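Local structure of putative peptide ABC-transport system periplasmic peptide-binding protein (Campylobacter jejuni, 4OEV) at residues P286-S290 against W291-K295; K438-Y441 against K442-I445; K124-P127 against A128-D131; R429-N433 against L434-K438. The protein binds nickel outside the cytoplasm, here together with oxalate, as the extracytoplasmic solute-binding component of an ABC-type importer. All blocks are in the same frame, centred on the assembly; numbering follows the deposited sequence.

Interaction 1 of 4, residues P286-S290 against W291-K295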
loop_
_atom_site.group_PDB
_atom_site.type_symbol
_atom_site.label_atom_id
_atom_site.label_comp_id
_atom_site.label_asym_id
_atom_site.label_seq_id
_atom_site.Cartn_x
_atom_site.Cartn_y
_atom_site.Cartn_z
ATOM N N PRO A 286 6.896 8.660 7.270
ATOM C CA PRO A 286 6.074 7.934 6.284
ATOM C C PRO A 286 5.101 8.811 5.486
ATOM O O PRO A 286 4.285 8.287 4.693
ATOM C CB PRO A 286 5.307 6.954 7.154
ATOM C CG PRO A 286 5.086 7.710 8.419
ATOM C CD PRO A 286 6.246 8.677 8.589
ATOM N N LEU A 287 5.239 10.124 5.612
ATOM C CA LEU A 287 4.297 11.018 4.948
ATOM C C LEU A 287 4.967 12.103 4.110
ATOM O O LEU A 287 4.419 13.204 3.975
ATOM C CB LEU A 287 3.372 11.658 6.003
ATOM C CG LEU A 287 2.377 10.738 6.700
ATOM C CD1 LEU A 287 1.726 11.450 7.847
ATOM C CD2 LEU A 287 1.305 10.265 5.721
ATOM N N GLU A 288 6.127 11.791 3.506
ATOM C CA GLU A 288 6.948 12.812 2.815
ATOM C C GLU A 288 6.498 13.158 1.382
ATOM O O GLU A 288 7.108 14.013 0.700
ATOM C CB GLU A 288 8.407 12.360 2.803
ATOM C CG GLU A 288 8.961 12.292 4.240
ATOM C CD GLU A 288 10.462 12.122 4.283
ATOM O OE1 GLU A 288 10.908 10.995 4.634
ATOM O OE2 GLU A 288 11.170 13.093 3.957
ATOM N N ARG A 289 5.438 12.500 0.933
ATOM C CA ARG A 289 4.796 12.890 -0.316
ATOM C C ARG A 289 3.357 13.343 -0.063
ATOM O O ARG A 289 2.585 13.555 -1.018
ATOM C CB ARG A 289 4.807 11.746 -1.329
ATOM C CG ARG A 289 6.170 11.560 -2.008
ATOM C CD ARG A 289 5.977 11.256 -3.482
ATOM N NE ARG A 289 7.245 10.851 -4.079
ATOM C CZ ARG A 289 8.019 11.652 -4.803
ATOM N NH1 ARG A 289 7.628 12.900 -5.052
ATOM N NH2 ARG A 289 9.172 11.199 -5.299
ATOM N N SER A 290 3.056 13.598 1.202
ATOM C CA SER A 290 1.726 14.072 1.631
ATOM C C SER A 290 1.628 15.565 1.927
ATOM O O SER A 290 2.632 16.194 2.279
ATOM C CB SER A 290 1.322 13.332 2.889
ATOM O OG SER A 290 0.067 13.826 3.338
ATOM N N TRP A 291 0.413 16.134 1.816
ATOM C CA TRP A 291 0.184 17.494 2.289
ATOM C C TRP A 291 0.429 17.557 3.805
ATOM O O TRP A 291 0.760 18.622 4.361
ATOM C CB TRP A 291 -1.236 17.975 1.941
ATOM C CG TRP A 291 -2.339 17.036 2.352
ATOM C CD1 TRP A 291 -2.977 16.138 1.557
ATOM C CD2 TRP A 291 -2.943 16.918 3.657
ATOM N NE1 TRP A 291 -3.925 15.461 2.277
ATOM C CE2 TRP A 291 -3.931 15.930 3.566
ATOM C CE3 TRP A 291 -2.742 17.559 4.888
ATOM C CZ2 TRP A 291 -4.719 15.564 4.655
ATOM C CZ3 TRP A 291 -3.514 17.171 5.979
ATOM C CH2 TRP A 291 -4.482 16.189 5.850
ATOM N N ALA A 292 0.276 16.405 4.446
ATOM C CA ALA A 292 0.452 16.254 5.889
ATOM C C ALA A 292 1.917 16.362 6.345
ATOM O O ALA A 292 2.185 16.398 7.537
ATOM C CB ALA A 292 -0.108 14.906 6.322
ATOM N N ASN A 293 2.862 16.391 5.406
ATOM C CA ASN A 293 4.282 16.444 5.761
ATOM C C ASN A 293 4.583 17.740 6.521
ATOM O O ASN A 293 4.280 18.848 6.058
ATOM C CB ASN A 293 5.151 16.290 4.485
ATOM C CG ASN A 293 6.660 16.244 4.767
ATOM O OD1 ASN A 293 7.094 16.336 5.909
ATOM N ND2 ASN A 293 7.464 16.062 3.707
ATOM N N SER A 294 5.204 17.599 7.689
ATOM C CA SER A 294 5.530 18.776 8.498
ATOM C C SER A 294 6.718 19.565 7.928
ATOM O O SER A 294 6.926 20.758 8.238
ATOM C CB SER A 294 5.808 18.332 9.926
ATOM O OG SER A 294 6.841 17.356 9.936
ATOM N N LYS A 295 7.508 18.894 7.100
ATOM C CA LYS A 295 8.630 19.512 6.387
ATOM C C LYS A 295 9.713 20.113 7.284
ATOM O O LYS A 295 10.811 20.397 6.810
ATOM C CB LYS A 295 8.113 20.588 5.426
ATOM C CG LYS A 295 7.434 20.019 4.196
ATOM C CD LYS A 295 7.052 21.099 3.186
ATOM C CE LYS A 295 6.774 20.464 1.837
ATOM N NZ LYS A 295 5.668 19.457 1.929
HETATM O O HOH W 1 10.314 15.743 3.395
HETATM O O HOH W 2 5.107 16.890 1.109
#
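Ser290 and Asn293 are the two ends of a type I beta turn, and Ser290 also closes a preceding turn of the same type that starts at Leu287. This double turn lies in the loop between strand 280-282 and helix 304-313. Backbone bonding closes the second turn: Asn293 N donates to Ser290 O at 3.1 Å, with an N-H...O angle of 163°. The Ser290 hydroxyl supplies a further bond. With OG anti to the backbone N (chi1 178°), it points toward the following peptides and accepts from Ala292 N at 2.8 Å. The same oxygen lies over one face of the Trp291 ring, near its rim, on the side where Ala292 CB also sits. Apolar contact is slight, Leu287 CD1 meeting Ala292 CB at 4.2 Å. The Asn293 amide works from both ends. Its OD1 takes the backbone N of Lys295, forming an Asx turn, and also bonds His285; its ND2 lies over Glu288 CA at 3.4 Å. Glu288 OE1 turns back to the backbone of Asn284 and His285. Two waters finish the polar network: one joins Glu288 OE2 to Asn293 ND2, and the other donates to Ser290 O and accepts from Lys295 NZ, each at 2.8 Å.

Interaction 2 of 4, residues K438-Y441 against K442-I445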
loop_
_atom_site.group_PDB
_atom_site.type_symbol
_atom_site.label_atom_id
_atom_site.label_comp_id
_atom_site.label_asym_id
_atom_site.label_seq_id
_atom_site.Cartn_x
_atom_site.Cartn_y
_atom_site.Cartn_z
ATOM N N LYS A 438 -2.930 19.077 9.926
ATOM C CA LYS A 438 -1.501 19.151 9.701
ATOM C C LYS A 438 -0.756 19.198 11.036
ATOM O O LYS A 438 0.288 18.573 11.178
ATOM C CB LYS A 438 -1.177 20.351 8.843
ATOM C CG LYS A 438 -1.683 20.182 7.438
ATOM C CD LYS A 438 -1.143 21.259 6.547
ATOM C CE LYS A 438 -1.659 21.071 5.157
ATOM N NZ LYS A 438 -1.401 22.284 4.327
ATOM N N LYS A 439 -1.332 19.890 12.015
ATOM C CA LYS A 439 -0.736 19.993 13.348
ATOM C C LYS A 439 -0.589 18.627 13.997
ATOM O O LYS A 439 0.462 18.304 14.542
ATOM C CB LYS A 439 -1.568 20.898 14.246
ATOM C CG LYS A 439 -1.000 21.097 15.633
ATOM C CD LYS A 439 -2.124 21.490 16.622
ATOM C CE LYS A 439 -1.677 21.373 18.103
ATOM N NZ LYS A 439 -1.021 20.067 18.511
ATOM N N TYR A 440 -1.641 17.833 13.946
ATOM C CA TYR A 440 -1.642 16.506 14.538
ATOM C C TYR A 440 -0.692 15.542 13.798
ATOM O O TYR A 440 0.004 14.711 14.417
ATOM C CB TYR A 440 -3.065 15.991 14.550
ATOM C CG TYR A 440 -3.970 16.812 15.461
ATOM C CD1 TYR A 440 -3.509 17.309 16.687
ATOM C CD2 TYR A 440 -5.276 17.085 15.098
ATOM C CE1 TYR A 440 -4.354 18.048 17.541
ATOM C CE2 TYR A 440 -6.121 17.830 15.931
ATOM C CZ TYR A 440 -5.657 18.295 17.140
ATOM O OH TYR A 440 -6.506 19.020 17.932
ATOM N N TYR A 441 -0.661 15.654 12.471
ATOM C CA TYR A 441 0.299 14.855 11.697
ATOM C C TYR A 441 1.705 15.304 12.058
ATOM O O TYR A 441 2.588 14.478 12.150
ATOM C CB TYR A 441 0.026 14.987 10.172
ATOM C CG TYR A 441 -1.159 14.155 9.820
ATOM C CD1 TYR A 441 -1.194 12.820 10.202
ATOM C CD2 TYR A 441 -2.291 14.707 9.218
ATOM C CE1 TYR A 441 -2.274 12.040 9.949
ATOM C CE2 TYR A 441 -3.393 13.930 8.967
ATOM C CZ TYR A 441 -3.368 12.589 9.323
ATOM O OH TYR A 441 -4.429 11.770 9.096
ATOM N N LYS A 442 1.918 16.602 12.346
ATOM C CA LYS A 442 3.243 16.982 12.839
ATOM C C LYS A 442 3.563 16.306 14.183
ATOM O O LYS A 442 4.661 15.759 14.362
ATOM C CB LYS A 442 3.366 18.501 12.961
ATOM C CG LYS A 442 4.720 18.962 13.492
ATOM C CD LYS A 442 4.660 20.416 13.939
ATOM C CE LYS A 442 6.035 21.043 14.081
ATOM N NZ LYS A 442 6.770 20.600 15.321
ATOM N N ASP A 443 2.599 16.262 15.107
ATOM C CA ASP A 443 2.775 15.535 16.374
ATOM C C ASP A 443 3.127 14.060 16.117
ATOM O O ASP A 443 4.036 13.490 16.724
ATOM C CB ASP A 443 1.495 15.608 17.225
ATOM C CG ASP A 443 1.247 16.996 17.793
ATOM O OD1 ASP A 443 2.204 17.779 17.889
ATOM O OD2 ASP A 443 0.080 17.315 18.132
ATOM N N PHE A 444 2.409 13.459 15.187
ATOM C CA PHE A 444 2.653 12.101 14.808
ATOM C C PHE A 444 4.108 11.872 14.306
ATOM O O PHE A 444 4.823 10.956 14.778
ATOM C CB PHE A 444 1.620 11.719 13.737
ATOM C CG PHE A 444 1.970 10.459 12.970
ATOM C CD1 PHE A 444 2.052 9.255 13.618
ATOM C CD2 PHE A 444 2.196 10.495 11.604
ATOM C CE1 PHE A 444 2.359 8.093 12.943
ATOM C CE2 PHE A 444 2.508 9.346 10.914
ATOM C CZ PHE A 444 2.595 8.133 11.577
ATOM N N ILE A 445 4.518 12.699 13.346
ATOM C CA ILE A 445 5.864 12.679 12.770
ATOM C C ILE A 445 6.942 12.885 13.862
ATOM O O ILE A 445 7.967 12.189 13.893
ATOM C CB ILE A 445 5.998 13.800 11.685
ATOM C CG1 ILE A 445 5.139 13.446 10.460
ATOM C CG2 ILE A 445 7.438 14.005 11.248
ATOM C CD1 ILE A 445 4.988 14.585 9.474
#
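Lys439 and Asp443, one helical turn apart on helix 434-450, form an i to i+4 salt bridge with NZ 3.0 Å from OD2. The lysine chain leaves the backbone anti to its N (chi1 -178°) and bends only at its last torsion, which brings the ammonium group round to the carboxylate. OD2 also lies in the plane of the Tyr440 ring, at its edge, 3.9 Å from CD1. Four successive backbone donors are satisfied in the regular alpha-helical pattern: Lys442 N, Asp443 N, Phe444 N and Ile445 N give their hydrogens to the carbonyl oxygens of Lys438, Lys439, Tyr440 and Tyr441. The last of these is the straightest, Ile445 N to Tyr441 O at 2.9 Å with an angle of 172°. Aliphatic atoms crowd round the same acceptor, Ile445 CG1 coming within 3.2 Å of Tyr441 O. On the buried side Tyr441 CD1 meets Phe444 CD2 at 4.3 Å, and both rings pack on helix 419-429. Lys442 NZ finds its carboxylate one turn further on, at Asp446. Two lysine-aspartate pairs, each spaced i to i+4, lie on the outer side of the amphipathic helix, so the Lys439 and Lys442 charges are probably partly offset, while Tyr441 and Phe444 are buried.

Interaction 3 of 4, residues K124-P127 against A128-D131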
loop_
_atom_site.group_PDB
_atom_site.type_symbol
_atom_site.label_atom_id
_atom_site.label_comp_id
_atom_site.label_asym_id
_atom_site.label_seq_id
_atom_site.Cartn_x
_atom_site.Cartn_y
_atom_site.Cartn_z
ATOM N N LYS A 124 -18.299 11.084 14.343
ATOM C CA LYS A 124 -17.365 12.191 14.457
ATOM C C LYS A 124 -16.808 12.456 13.054
ATOM O O LYS A 124 -16.937 11.610 12.171
ATOM C CB LYS A 124 -16.272 11.862 15.488
ATOM C CG LYS A 124 -15.698 10.491 15.366
ATOM C CD LYS A 124 -14.924 10.093 16.609
ATOM C CE LYS A 124 -15.382 8.727 17.106
ATOM N NZ LYS A 124 -14.261 7.944 17.753
ATOM N N PRO A 125 -16.191 13.627 12.830
ATOM C CA PRO A 125 -15.749 13.893 11.447
ATOM C C PRO A 125 -14.706 12.874 10.986
ATOM O O PRO A 125 -13.936 12.393 11.818
ATOM C CB PRO A 125 -15.133 15.304 11.532
ATOM C CG PRO A 125 -15.655 15.892 12.849
ATOM C CD PRO A 125 -15.840 14.722 13.758
ATOM N N TYR A 126 -14.680 12.570 9.683
ATOM C CA TYR A 126 -13.673 11.694 9.095
ATOM C C TYR A 126 -13.461 12.197 7.691
ATOM O O TYR A 126 -14.063 11.681 6.750
ATOM C CB TYR A 126 -14.121 10.218 9.106
ATOM C CG TYR A 126 -13.060 9.255 8.629
ATOM C CD1 TYR A 126 -11.804 9.169 9.267
ATOM C CD2 TYR A 126 -13.302 8.429 7.539
ATOM C CE1 TYR A 126 -10.835 8.307 8.790
ATOM C CE2 TYR A 126 -12.373 7.573 7.084
ATOM C CZ TYR A 126 -11.125 7.492 7.712
ATOM O OH TYR A 126 -10.187 6.623 7.218
ATOM N N PRO A 127 -12.658 13.263 7.551
ATOM C CA PRO A 127 -12.461 13.917 6.252
ATOM C C PRO A 127 -11.968 12.931 5.189
ATOM O O PRO A 127 -12.284 13.104 4.008
ATOM C CB PRO A 127 -11.366 14.950 6.531
ATOM C CG PRO A 127 -11.266 15.076 8.000
ATOM C CD PRO A 127 -11.819 13.852 8.610
ATOM N N ALA A 128 -11.271 11.879 5.607
ATOM C CA ALA A 128 -10.762 10.895 4.655
ATOM C C ALA A 128 -11.886 10.099 3.979
ATOM O O ALA A 128 -11.630 9.287 3.092
ATOM C CB ALA A 128 -9.793 9.952 5.335
ATOM N N PHE A 129 -13.140 10.340 4.377
ATOM C CA PHE A 129 -14.237 9.498 3.933
ATOM C C PHE A 129 -14.427 9.451 2.401
ATOM O O PHE A 129 -14.774 8.405 1.854
ATOM C CB PHE A 129 -15.580 9.998 4.566
ATOM C CG PHE A 129 -16.712 9.031 4.446
ATOM C CD1 PHE A 129 -16.501 7.670 4.609
ATOM C CD2 PHE A 129 -18.050 9.501 4.255
ATOM C CE1 PHE A 129 -17.543 6.763 4.511
ATOM C CE2 PHE A 129 -19.096 8.607 4.168
ATOM C CZ PHE A 129 -18.871 7.239 4.302
ATOM N N LEU A 130 -14.290 10.594 1.730
ATOM C CA LEU A 130 -14.491 10.630 0.280
ATOM C C LEU A 130 -13.399 9.808 -0.410
ATOM O O LEU A 130 -13.682 9.094 -1.370
ATOM C CB LEU A 130 -14.481 12.063 -0.229
ATOM C CG LEU A 130 -15.778 12.804 0.120
ATOM C CD1 LEU A 130 -15.643 14.279 -0.232
ATOM C CD2 LEU A 130 -16.956 12.175 -0.614
ATOM N N ASP A 131 -12.165 9.896 0.094
ATOM C CA ASP A 131 -11.092 9.051 -0.446
ATOM C C ASP A 131 -11.467 7.609 -0.197
ATOM O O ASP A 131 -11.278 6.769 -1.065
ATOM C CB ASP A 131 -9.711 9.342 0.197
ATOM C CG ASP A 131 -9.013 10.512 -0.446
ATOM O OD1 ASP A 131 -9.700 11.260 -1.212
ATOM O OD2 ASP A 131 -7.779 10.635 -0.252
HETATM O O HOH W 3 -14.619 13.567 3.364
HETATM O O HOH W 4 -11.354 12.313 1.397
#
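The methyl group of Ala128 sits over one face of the Tyr126 ring in a CH-pi contact, CB lying 4.0 Å from the ring centroid and 23° off its normal. It is displaced toward the phenol end, and CZ is its closest ring atom at 3.7 Å. Tyr126 reaches this place because CG stands anti to the backbone N (chi1 -174°), which carries the ring toward Ala128 and Phe129. CD2 of the ring also approaches Phe129 CB at 4.1 Å. A type I beta turn from Tyr126 to Phe129 holds these groups together, closed by the bond from Phe129 N to Tyr126 O at 2.9 Å. That bond is somewhat bent, 146° at the hydrogen.

The other side of the turn is wet. Pro127 O receives a hydrogen from a water that also accepts from Asp131 N, at 2.9 Å from each; a second water, near Leu130 N, stands so close to the same carbonyl that its bond there is doubtful. Water thus links this carbonyl to the backbone of Asp131 at the start of the helix.

The turn leads from strand 117-122 into the short helix 129-132. Tyr126 OH is anchored by Asp391, and Asp131 OD2 accepts from the backbone of Asp389, tying both ends to one loop. Phe129 meets Tyr63 edge-to-face and also touches Phe104 of helix 101-104, while Leu130 packs against Trp54 and Ile56 of strand 51-56 and Leu46 of strand 46-48.

Interaction 4 of 4, residues R429-N433 against L434-K438; sequences RNTSN and LEERK
The guanidinium of Arg437 is approached obliquely by Arg429 CA, 3.9 Å from NH2, and by Thr431 O; its polar rim is engaged by Asp389, in a salt bridge through NH1, and by the Ala428 carbonyl, through NE. The other flat groups lie nearer the surface. The amide of Asn433 and the carboxylate of Glu435 are turned 77° against each other, with ND2 and OE2 3.7 Å apart, while Thr431 CG2 lies over one face of the Glu436 carboxylate, 3.6 Å from CD.

Asn433 is the N-cap of helix 434-450. The first torsion points the amide away from its own backbone N, toward the start of the helix, and OD1 accepts from Glu436 N at 3.0 Å, the donor tilted 24° from the carbonyl plane. The Asn433 carbonyl meanwhile starts the regular helical bonding: Arg437 N donates to its oxygen at 2.9 Å. The glutamates at the second and third positions of the helix place negative charge near its N-terminus, which would be expected to interact favourably with the helix dipole.

Thr431 bridges the link from helix 419-429. Its OG1 bonds back to Lys427 O, and the Thr431 and Glu436 side chains cross at about a right angle, with CG2 of the threonine 3.6 Å from CB of the glutamate. Thr431 O is buried without a polar partner in the model and is pressed instead by the aliphatic part of Arg437, whose CG lies 3.1 Å away before the chain bends at chi3 toward Asp389.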
loop_
_atom_site.group_PDB
_atom_site.type_symbol
_atom_site.label_atom_id
_atom_site.label_comp_id
_atom_site.label_asym_id
_atom_site.label_seq_id
_atom_site.Cartn_x
_atom_site.Cartn_y
_atom_site.Cartn_z
ATOM N N ARG A 429 -7.233 12.085 12.200
ATOM C CA ARG A 429 -8.200 11.484 11.287
ATOM C C ARG A 429 -9.637 11.941 11.578
ATOM O O ARG A 429 -10.522 11.885 10.688
ATOM C CB ARG A 429 -8.103 9.938 11.362
ATOM C CG ARG A 429 -8.729 9.313 12.587
ATOM C CD ARG A 429 -8.210 7.913 12.782
ATOM N NE ARG A 429 -8.342 7.031 11.608
ATOM C CZ ARG A 429 -9.165 5.967 11.567
ATOM N NH1 ARG A 429 -9.211 5.169 10.505
ATOM N NH2 ARG A 429 -9.945 5.678 12.608
ATOM N N ASN A 430 -9.870 12.394 12.813
ATOM C CA ASN A 430 -11.234 12.875 13.180
ATOM C C ASN A 430 -11.371 14.389 13.333
ATOM O O ASN A 430 -12.294 14.856 14.004
ATOM C CB ASN A 430 -11.697 12.214 14.484
ATOM C CG ASN A 430 -11.830 10.701 14.370
ATOM O OD1 ASN A 430 -11.327 9.959 15.233
ATOM N ND2 ASN A 430 -12.447 10.226 13.286
ATOM N N THR A 431 -10.482 15.166 12.718
ATOM C CA THR A 431 -10.607 16.633 12.720
ATOM C C THR A 431 -10.789 17.157 11.304
ATOM O O THR A 431 -9.998 16.809 10.415
ATOM C CB THR A 431 -9.393 17.367 13.289
ATOM O OG1 THR A 431 -9.133 16.931 14.636
ATOM C CG2 THR A 431 -9.655 18.887 13.271
ATOM N N SER A 432 -11.806 17.993 11.099
ATOM C CA SER A 432 -12.136 18.535 9.765
ATOM C C SER A 432 -11.182 19.615 9.243
ATOM O O SER A 432 -10.841 19.615 8.062
ATOM C CB SER A 432 -13.564 19.109 9.768
ATOM O OG SER A 432 -14.504 18.049 9.793
ATOM N N ASN A 433 -10.748 20.530 10.111
ATOM C CA ASN A 433 -9.939 21.667 9.671
ATOM C C ASN A 433 -8.540 21.227 9.196
ATOM O O ASN A 433 -7.773 20.590 9.955
ATOM C CB ASN A 433 -9.819 22.685 10.804
ATOM C CG ASN A 433 -8.978 23.881 10.425
ATOM O OD1 ASN A 433 -7.820 23.988 10.822
ATOM N ND2 ASN A 433 -9.567 24.805 9.673
ATOM N N LEU A 434 -8.230 21.515 7.932
ATOM C CA LEU A 434 -6.980 21.049 7.326
ATOM C C LEU A 434 -5.758 21.437 8.153
ATOM O O LEU A 434 -4.894 20.599 8.404
ATOM C CB LEU A 434 -6.830 21.608 5.911
ATOM C CG LEU A 434 -5.642 21.244 5.003
ATOM C CD1 LEU A 434 -5.518 19.769 4.764
ATOM C CD2 LEU A 434 -5.699 21.989 3.679
ATOM N N GLU A 435 -5.733 22.671 8.665
ATOM C CA GLU A 435 -4.556 23.161 9.389
ATOM C C GLU A 435 -4.379 22.435 10.723
ATOM O O GLU A 435 -3.253 22.155 11.177
ATOM C CB GLU A 435 -4.676 24.664 9.625
ATOM C CG GLU A 435 -4.327 25.495 8.413
ATOM C CD GLU A 435 -5.371 25.357 7.293
ATOM O OE1 GLU A 435 -4.976 25.026 6.142
ATOM O OE2 GLU A 435 -6.580 25.582 7.572
ATOM N N GLU A 436 -5.503 22.125 11.341
ATOM C CA GLU A 436 -5.490 21.326 12.542
ATOM C C GLU A 436 -4.948 19.936 12.248
ATOM O O GLU A 436 -4.104 19.431 12.994
ATOM C CB GLU A 436 -6.901 21.227 13.125
ATOM C CG GLU A 436 -7.177 22.204 14.206
ATOM C CD GLU A 436 -8.384 21.809 15.023
ATOM O OE1 GLU A 436 -8.192 21.160 16.082
ATOM O OE2 GLU A 436 -9.511 22.118 14.604
ATOM N N ARG A 437 -5.434 19.329 11.164
ATOM C CA ARG A 437 -4.960 18.015 10.718
ATOM C C ARG A 437 -3.443 18.026 10.560
ATOM O O ARG A 437 -2.745 17.133 11.036
ATOM C CB ARG A 437 -5.591 17.617 9.371
ATOM C CG ARG A 437 -7.051 17.166 9.405
ATOM C CD ARG A 437 -7.387 16.294 8.190
ATOM N NE ARG A 437 -7.084 14.867 8.427
ATOM C CZ ARG A 437 -7.152 13.912 7.491
ATOM N NH1 ARG A 437 -7.516 14.222 6.249
ATOM N NH2 ARG A 437 -6.873 12.645 7.792
ATOM N N LYS A 438 -2.930 19.077 9.926
ATOM C CA LYS A 438 -1.501 19.151 9.701
ATOM C C LYS A 438 -0.756 19.198 11.036
ATOM O O LYS A 438 0.288 18.573 11.178
ATOM C CB LYS A 438 -1.177 20.351 8.843
ATOM C CG LYS A 438 -1.683 20.182 7.438
ATOM C CD LYS A 438 -1.143 21.259 6.547
ATOM C CE LYS A 438 -1.659 21.071 5.157
ATOM N NZ LYS A 438 -1.401 22.284 4.327
#

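How the interactions relate
Interactions 2 and 4 share helix 434-450 and Lys438: interaction 4 caps its start, and interaction 2 continues along it with main-chain bonds and a surface salt bridge. Interaction 1, a water-bridged loop, lies against the same helix. Its Trp291 meets Leu434 and Arg437 of interaction 4, and its Ala292 packs on Tyr441 of interaction 2. Interaction 3 is the most buried, relying on aromatic and methyl packing. It does not touch interactions 1 or 2, but toward interaction 4 Pro125 meets Asn430 and Ser432, with a probable hydrogen bond from Asn430 ND2 to Pro125 O, and Pro127 packs on the carbonyls of Arg429 and Thr431. Interactions 1, 2 and 4 are only partly buried and more polar.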